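Local coordinates for protein cycloalternan-forming enzyme (Listeria monocytogenes serovar 1/2a, PDB 5F7U) that is a multidomain enzyme of glycoside hydrolase family 31, built around a TIM barrel and carrying beta domains and a family 6 carbohydrate-binding module, at residues Q21-S26 with N76-A81; L38-W43 with Q49-E54. The protein carries 1 engineered substitution. One frame throughout, in Å; residues are numbered along the deposited sequence.

Contact 1. Residues Q21-S26 with N76-A81; sequences QPTERS and NTYWKA. With GLC (alpha-D-glucopyranose), chain E.
With CG beside its backbone N (chi1 -68°) and the ring turned almost square to the chain (chi2 87°), Y78 reaches from strand 76-81 to the loop at P22 and T23. The CE2 corner of the phenol ring does most of the touching. It lies 3.7 Å from P22 CB, the two rings nearly parallel but offset, with CG of P22 almost as near. T23 comes instead at the ring edge, its methyl CG2 close to the ring plane and 4.0 Å from Y78 CE2. The contact is small and largely apolar, although P22 O also lies 3.7 Å from Y78 CD2; Y71 of strand 60-73 stacks on Y78 and touches P22. Within 21-26, Q21 N donates to E24 OE2 over 2.8 Å from above the carboxylate plane, and E24 OE1 forms a salt bridge with R28.

At the start of the same strand, the amide of N76 takes hold of a bound glucose at two adjacent hydroxyls. N76 OD1 accepts from GLC O2 at 2.6 Å, while N76 ND2 donates to GLC O3 at 2.8 Å with an N-H...O angle of 149°. T41 OG1 also bonds to ND2, which helps fix the rotation of the amide. One planar amide bridging neighbouring sugar hydroxyls is a classic device of carbohydrate recognition, here in the glycan pocket formed with Y8, W43 and N75.

Contact 2. Residues L38-W43 with Q49-E54; sequences LNITTW and QDVWVE. With GLC (alpha-D-glucopyranose), chain E.
Strands 38-43 and 49-54 run roughly antiparallel, I40 facing V51 and L38 facing V53, with 146° between their directions and axes 9.0 Å apart at closest approach, a spacing that marks side-chain packing between layers and not backbone pairing. The apolar part is a row of branched side chains. L38 CD1 sits 3.9 Å from V53 CG2, and further along I40 CG2 lies 3.7 Å from V51 CG1, which also touches I40 CD1. The other V51 methyl, CG2, meets T42 CG2 at 3.6 Å, so this valine bridges two residues of the facing strand.

T42 turns its hydroxyl between the backbone N and the carbonyl carbon (chi1 55°), and from there OG1 donates to Q49 OE1 over 2.7 Å, tilted 30° from the amide plane. W79 NE1 bonds to the same T42 OG1, so this buried hydroxyl has two partners, while Q49 NE2 is held by E46 OE1. W43 points its CB away from 49-54, and its indole lies against the bound glucose: GLC C2 stands 3.5 Å above one ring face, offset toward the rim.

Backbone bonds join strand 36-43 to strand 76-84, whose W79 and A81 pack on V51 and V53. Strand 49-57 pairs with strands 60-73 and 91-100, and Y94 and T100 of the latter touch L38 and Q49, in a beta-sandwich-like N-terminal domain consistent with its E-set clan.

How the contacts relate
From the N terminus, the chain passes through 21-26 and enters strand 36-43, then turns over five residues into strand 49-57; contact 2 closes this short loop. The chain continues through strand 60-73 before 76-81 returns to the first loop and closes contact 1, whose wider span encloses contact 2 entirely. The two centres lie about 8 Å apart. Strand 38-43 links them through probable backbone hydrogen bonds to 76-81: A81 O with L38 N, and W79 N with I40 O. Contact 1 sets the 21-24 loop beside this strand pair, with 25-26 pairing to 36-43, whereas contact 2 joins the pair to the facing strand. Both contacts supply the one glycan pocket.

Contact 1. Residues Q21-S26 with N76-A81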
loop_
_atom_site.group_PDB
_atom_site.type_symbol
_atom_site.label_atom_id
_atom_site.label_comp_id
_atom_site.label_asym_id
_atom_site.label_seq_id
_atom_site.Cartn_x
_atom_site.Cartn_y
_atom_site.Cartn_z
ATOM N N GLN A 21 25.119 -14.824 -15.663
ATOM C CA GLN A 21 26.256 -15.683 -15.347
ATOM C C GLN A 21 27.251 -15.612 -16.513
ATOM O O GLN A 21 26.864 -15.239 -17.619
ATOM C CB GLN A 21 25.776 -17.117 -15.086
ATOM C CG GLN A 21 24.874 -17.200 -13.846
ATOM C CD GLN A 21 25.587 -16.758 -12.580
ATOM O OE1 GLN A 21 25.331 -15.668 -12.047
ATOM N NE2 GLN A 21 26.517 -17.582 -12.113
ATOM N N PRO A 22 28.540 -15.930 -16.272
ATOM C CA PRO A 22 29.543 -15.707 -17.329
ATOM C C PRO A 22 29.627 -16.824 -18.383
ATOM O O PRO A 22 30.555 -16.845 -19.182
ATOM C CB PRO A 22 30.865 -15.635 -16.534
ATOM C CG PRO A 22 30.619 -16.476 -15.327
ATOM C CD PRO A 22 29.172 -16.206 -14.964
ATOM N N THR A 23 28.654 -17.723 -18.386
ATOM C CA THR A 23 28.662 -18.890 -19.282
ATOM C C THR A 23 27.305 -19.099 -19.956
ATOM O O THR A 23 26.884 -20.245 -20.220
ATOM C CB THR A 23 29.072 -20.164 -18.533
ATOM O OG1 THR A 23 28.227 -20.340 -17.381
ATOM C CG2 THR A 23 30.559 -20.076 -18.107
ATOM N N GLU A 24 26.651 -17.982 -20.269
ATOM C CA GLU A 24 25.298 -17.977 -20.865
ATOM C C GLU A 24 25.354 -17.807 -22.380
ATOM O O GLU A 24 26.415 -17.523 -22.959
ATOM C CB GLU A 24 24.472 -16.827 -20.289
ATOM C CG GLU A 24 24.173 -16.949 -18.800
ATOM C CD GLU A 24 23.117 -15.960 -18.313
ATOM O OE1 GLU A 24 22.428 -15.315 -19.158
ATOM O OE2 GLU A 24 22.966 -15.845 -17.075
ATOM N N ARG A 25 24.196 -17.974 -23.013
ATOM C CA ARG A 25 24.003 -17.621 -24.413
ATOM C C ARG A 25 23.432 -16.209 -24.483
ATOM O O ARG A 25 22.574 -15.845 -23.673
ATOM C CB ARG A 25 23.027 -18.598 -25.044
ATOM C CG ARG A 25 22.560 -18.205 -26.441
ATOM C CD ARG A 25 21.750 -19.342 -27.027
ATOM N NE ARG A 25 20.420 -19.461 -26.403
ATOM C CZ ARG A 25 19.865 -20.615 -26.048
ATOM N NH1 ARG A 25 18.628 -20.620 -25.581
ATOM N NH2 ARG A 25 20.543 -21.763 -26.146
ATOM N N SER A 26 23.903 -15.418 -25.437
ATOM C CA SER A 26 23.388 -14.053 -25.598
ATOM C C SER A 26 23.062 -13.785 -27.070
ATOM O O SER A 26 23.933 -14.010 -27.920
ATOM C CB SER A 26 24.389 -13.023 -25.061
ATOM O OG SER A 26 23.853 -11.705 -25.193
ATOM N N ASN A 76 39.837 -20.443 -14.182
ATOM C CA ASN A 76 39.073 -20.669 -15.414
ATOM C C ASN A 76 39.466 -19.811 -16.606
ATOM O O ASN A 76 39.919 -18.668 -16.454
ATOM C CB ASN A 76 37.582 -20.407 -15.156
ATOM C CG ASN A 76 36.945 -21.438 -14.259
ATOM O OD1 ASN A 76 37.414 -21.710 -13.152
ATOM N ND2 ASN A 76 35.870 -22.027 -14.738
ATOM N N THR A 77 39.276 -20.387 -17.793
ATOM C CA THR A 77 39.299 -19.643 -19.045
ATOM C C THR A 77 37.879 -19.502 -19.560
ATOM O O THR A 77 37.072 -20.446 -19.488
ATOM C CB THR A 77 40.183 -20.345 -20.101
ATOM O OG1 THR A 77 41.495 -20.477 -19.570
ATOM C CG2 THR A 77 40.280 -19.507 -21.393
ATOM N N TYR A 78 37.583 -18.323 -20.092
ATOM C CA TYR A 78 36.265 -18.026 -20.649
ATOM C C TYR A 78 36.451 -17.773 -22.122
ATOM O O TYR A 78 37.427 -17.117 -22.533
ATOM C CB TYR A 78 35.626 -16.822 -19.924
ATOM C CG TYR A 78 35.292 -17.177 -18.502
ATOM C CD1 TYR A 78 36.245 -17.045 -17.488
ATOM C CD2 TYR A 78 34.026 -17.677 -18.170
ATOM C CE1 TYR A 78 35.953 -17.385 -16.179
ATOM C CE2 TYR A 78 33.725 -18.031 -16.866
ATOM C CZ TYR A 78 34.685 -17.886 -15.885
ATOM O OH TYR A 78 34.384 -18.255 -14.598
ATOM N N TRP A 79 35.546 -18.344 -22.900
ATOM C CA TRP A 79 35.615 -18.395 -24.357
ATOM C C TRP A 79 34.295 -17.915 -24.964
ATOM O O TRP A 79 33.235 -18.073 -24.341
ATOM C CB TRP A 79 35.820 -19.851 -24.814
ATOM C CG TRP A 79 36.934 -20.618 -24.147
ATOM C CD1 TRP A 79 36.908 -21.215 -22.921
ATOM C CD2 TRP A 79 38.219 -20.925 -24.716
ATOM N NE1 TRP A 79 38.105 -21.853 -22.672
ATOM C CE2 TRP A 79 38.927 -21.692 -23.756
ATOM C CE3 TRP A 79 38.843 -20.622 -25.943
ATOM C CZ2 TRP A 79 40.238 -22.152 -23.970
ATOM C CZ3 TRP A 79 40.157 -21.075 -26.161
ATOM C CH2 TRP A 79 40.832 -21.850 -25.178
ATOM N N LYS A 80 34.369 -17.333 -26.166
ATOM C CA LYS A 80 33.181 -16.931 -26.920
ATOM C C LYS A 80 33.116 -17.660 -28.243
ATOM O O LYS A 80 34.077 -17.625 -29.028
ATOM C CB LYS A 80 33.155 -15.415 -27.180
ATOM C CG LYS A 80 32.786 -14.597 -25.966
ATOM C CD LYS A 80 32.667 -13.120 -26.333
ATOM C CE LYS A 80 32.257 -12.286 -25.119
ATOM N NZ LYS A 80 30.832 -12.470 -24.714
ATOM N N ALA A 81 31.983 -18.317 -28.478
ATOM C CA ALA A 81 31.699 -18.966 -29.762
ATOM C C ALA A 81 30.590 -18.192 -30.454
ATOM O O ALA A 81 29.532 -17.959 -29.853
ATOM C CB ALA A 81 31.286 -20.409 -29.543
HETATM C C1 GLC E . 36.253 -25.708 -10.442
HETATM C C2 GLC E . 36.074 -24.631 -11.529
HETATM C C3 GLC E . 34.627 -24.129 -11.585
HETATM C C4 GLC E . 33.638 -25.288 -11.765
HETATM C C5 GLC E . 33.862 -26.353 -10.676
HETATM C C6 GLC E . 33.039 -27.616 -10.922
HETATM O O1 GLC E . 36.227 -25.127 -9.133
HETATM O O2 GLC E . 36.992 -23.549 -11.318
HETATM O O3 GLC E . 34.459 -23.196 -12.655
HETATM O O4 GLC E . 32.303 -24.770 -11.686
HETATM O O5 GLC E . 35.249 -26.739 -10.554
HETATM O O6 GLC E . 32.859 -28.294 -9.676
#

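Contact 2. Residues L38-W43 with Q49-E54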
loop_
_atom_site.group_PDB
_atom_site.type_symbol
_atom_site.label_atom_id
_atom_site.label_comp_id
_atom_site.label_asym_id
_atom_site.label_seq_id
_atom_site.Cartn_x
_atom_site.Cartn_y
_atom_site.Cartn_z
ATOM N N LEU A 38 27.868 -17.686 -27.664
ATOM C CA LEU A 38 27.914 -18.649 -26.565
ATOM C C LEU A 38 29.142 -18.424 -25.704
ATOM O O LEU A 38 30.279 -18.471 -26.190
ATOM C CB LEU A 38 27.897 -20.086 -27.089
ATOM C CG LEU A 38 26.891 -20.454 -28.165
ATOM C CD1 LEU A 38 27.166 -21.896 -28.597
ATOM C CD2 LEU A 38 25.455 -20.314 -27.669
ATOM N N ASN A 39 28.899 -18.171 -24.425
ATOM C CA ASN A 39 29.981 -18.022 -23.452
ATOM C C ASN A 39 30.229 -19.348 -22.751
ATOM O O ASN A 39 29.315 -19.918 -22.167
ATOM C CB ASN A 39 29.647 -16.909 -22.466
ATOM C CG ASN A 39 29.517 -15.575 -23.162
ATOM O OD1 ASN A 39 30.517 -15.011 -23.587
ATOM N ND2 ASN A 39 28.278 -15.098 -23.348
ATOM N N ILE A 40 31.471 -19.819 -22.827
ATOM C CA ILE A 40 31.849 -21.163 -22.353
ATOM C C ILE A 40 33.055 -21.060 -21.428
ATOM O O ILE A 40 33.956 -20.269 -21.695
ATOM C CB ILE A 40 32.210 -22.049 -23.578
ATOM C CG1 ILE A 40 31.028 -22.090 -24.567
ATOM C CG2 ILE A 40 32.645 -23.458 -23.155
ATOM C CD1 ILE A 40 31.449 -22.459 -25.996
ATOM N N THR A 41 33.092 -21.859 -20.350
ATOM C CA THR A 41 34.283 -21.879 -19.486
ATOM C C THR A 41 34.939 -23.243 -19.483
ATOM O O THR A 41 34.260 -24.262 -19.654
ATOM C CB THR A 41 33.999 -21.381 -18.039
ATOM O OG1 THR A 41 35.224 -21.068 -17.355
ATOM C CG2 THR A 41 33.195 -22.376 -17.215
ATOM N N THR A 42 36.264 -23.237 -19.339
ATOM C CA THR A 42 37.011 -24.470 -19.078
ATOM C C THR A 42 37.928 -24.225 -17.884
ATOM O O THR A 42 38.260 -23.076 -17.578
ATOM C CB THR A 42 37.869 -24.872 -20.294
ATOM O OG1 THR A 42 38.735 -23.774 -20.663
ATOM C CG2 THR A 42 36.965 -25.250 -21.466
ATOM N N TRP A 43 38.348 -25.302 -17.222
ATOM C CA TRP A 43 39.288 -25.208 -16.110
ATOM C C TRP A 43 40.079 -26.522 -16.046
ATOM O O TRP A 43 39.554 -27.547 -16.495
ATOM C CB TRP A 43 38.555 -24.958 -14.787
ATOM C CG TRP A 43 37.614 -26.055 -14.395
ATOM C CD1 TRP A 43 37.882 -27.108 -13.547
ATOM C CD2 TRP A 43 36.264 -26.216 -14.828
ATOM N NE1 TRP A 43 36.768 -27.910 -13.429
ATOM C CE2 TRP A 43 35.761 -27.389 -14.203
ATOM C CE3 TRP A 43 35.423 -25.491 -15.692
ATOM C CZ2 TRP A 43 34.450 -27.846 -14.404
ATOM C CZ3 TRP A 43 34.108 -25.952 -15.899
ATOM C CH2 TRP A 43 33.644 -27.121 -15.257
ATOM N N GLN A 49 44.416 -25.950 -24.850
ATOM C CA GLN A 49 42.975 -26.176 -24.749
ATOM C C GLN A 49 42.294 -25.753 -26.033
ATOM O O GLN A 49 42.636 -24.718 -26.600
ATOM C CB GLN A 49 42.381 -25.405 -23.568
ATOM C CG GLN A 49 42.858 -25.928 -22.223
ATOM C CD GLN A 49 42.011 -25.461 -21.047
ATOM O OE1 GLN A 49 41.260 -24.481 -21.134
ATOM N NE2 GLN A 49 42.130 -26.174 -19.929
ATOM N N ASP A 50 41.343 -26.572 -26.486
ATOM C CA ASP A 50 40.463 -26.242 -27.606
ATOM C C ASP A 50 39.030 -26.265 -27.123
ATOM O O ASP A 50 38.652 -27.147 -26.349
ATOM C CB ASP A 50 40.617 -27.263 -28.740
ATOM C CG ASP A 50 42.018 -27.330 -29.274
ATOM O OD1 ASP A 50 42.580 -26.279 -29.655
ATOM O OD2 ASP A 50 42.565 -28.449 -29.324
ATOM N N VAL A 51 38.252 -25.278 -27.565
ATOM C CA VAL A 51 36.827 -25.212 -27.268
ATOM C C VAL A 51 36.109 -24.987 -28.581
ATOM O O VAL A 51 36.503 -24.134 -29.392
ATOM C CB VAL A 51 36.482 -24.093 -26.243
ATOM C CG1 VAL A 51 34.972 -23.963 -26.038
ATOM C CG2 VAL A 51 37.150 -24.399 -24.915
ATOM N N TRP A 52 35.072 -25.789 -28.799
ATOM C CA TRP A 52 34.338 -25.734 -30.048
ATOM C C TRP A 52 32.881 -26.101 -29.843
ATOM O O TRP A 52 32.484 -26.572 -28.766
ATOM C CB TRP A 52 34.997 -26.615 -31.120
ATOM C CG TRP A 52 34.837 -28.087 -30.907
ATOM C CD1 TRP A 52 33.899 -28.897 -31.488
ATOM C CD2 TRP A 52 35.624 -28.925 -30.055
ATOM N NE1 TRP A 52 34.063 -30.201 -31.058
ATOM C CE2 TRP A 52 35.116 -30.247 -30.184
ATOM C CE3 TRP A 52 36.722 -28.702 -29.210
ATOM C CZ2 TRP A 52 35.667 -31.340 -29.489
ATOM C CZ3 TRP A 52 37.266 -29.793 -28.507
ATOM C CH2 TRP A 52 36.733 -31.096 -28.658
ATOM N N VAL A 53 32.080 -25.853 -30.874
ATOM C CA VAL A 53 30.648 -26.091 -30.800
ATOM C C VAL A 53 30.275 -27.024 -31.948
ATOM O O VAL A 53 30.623 -26.761 -33.100
ATOM C CB VAL A 53 29.843 -24.784 -30.895
ATOM C CG1 VAL A 53 28.344 -25.063 -30.769
ATOM C CG2 VAL A 53 30.305 -23.803 -29.818
ATOM N N GLU A 54 29.588 -28.110 -31.598
ATOM C CA GLU A 54 29.008 -29.025 -32.560
ATOM C C GLU A 54 27.512 -28.768 -32.614
ATOM O O GLU A 54 26.858 -28.646 -31.584
ATOM C CB GLU A 54 29.313 -30.455 -32.154
ATOM C CG GLU A 54 30.798 -30.743 -32.218
ATOM C CD GLU A 54 31.170 -32.157 -31.817
ATOM O OE1 GLU A 54 30.261 -32.991 -31.589
ATOM O OE2 GLU A 54 32.387 -32.434 -31.748
HETATM C C1 GLC E . 36.253 -25.708 -10.442
HETATM C C2 GLC E . 36.074 -24.631 -11.529
HETATM C C3 GLC E . 34.627 -24.129 -11.585
HETATM C C4 GLC E . 33.638 -25.288 -11.765
HETATM C C5 GLC E . 33.862 -26.353 -10.676
HETATM C C6 GLC E . 33.039 -27.616 -10.922
HETATM O O1 GLC E . 36.227 -25.127 -9.133
HETATM O O2 GLC E . 36.992 -23.549 -11.318
HETATM O O3 GLC E . 34.459 -23.196 -12.655
HETATM O O4 GLC E . 32.303 -24.770 -11.686
HETATM O O5 GLC E . 35.249 -26.739 -10.554
HETATM O O6 GLC E . 32.859 -28.294 -9.676
#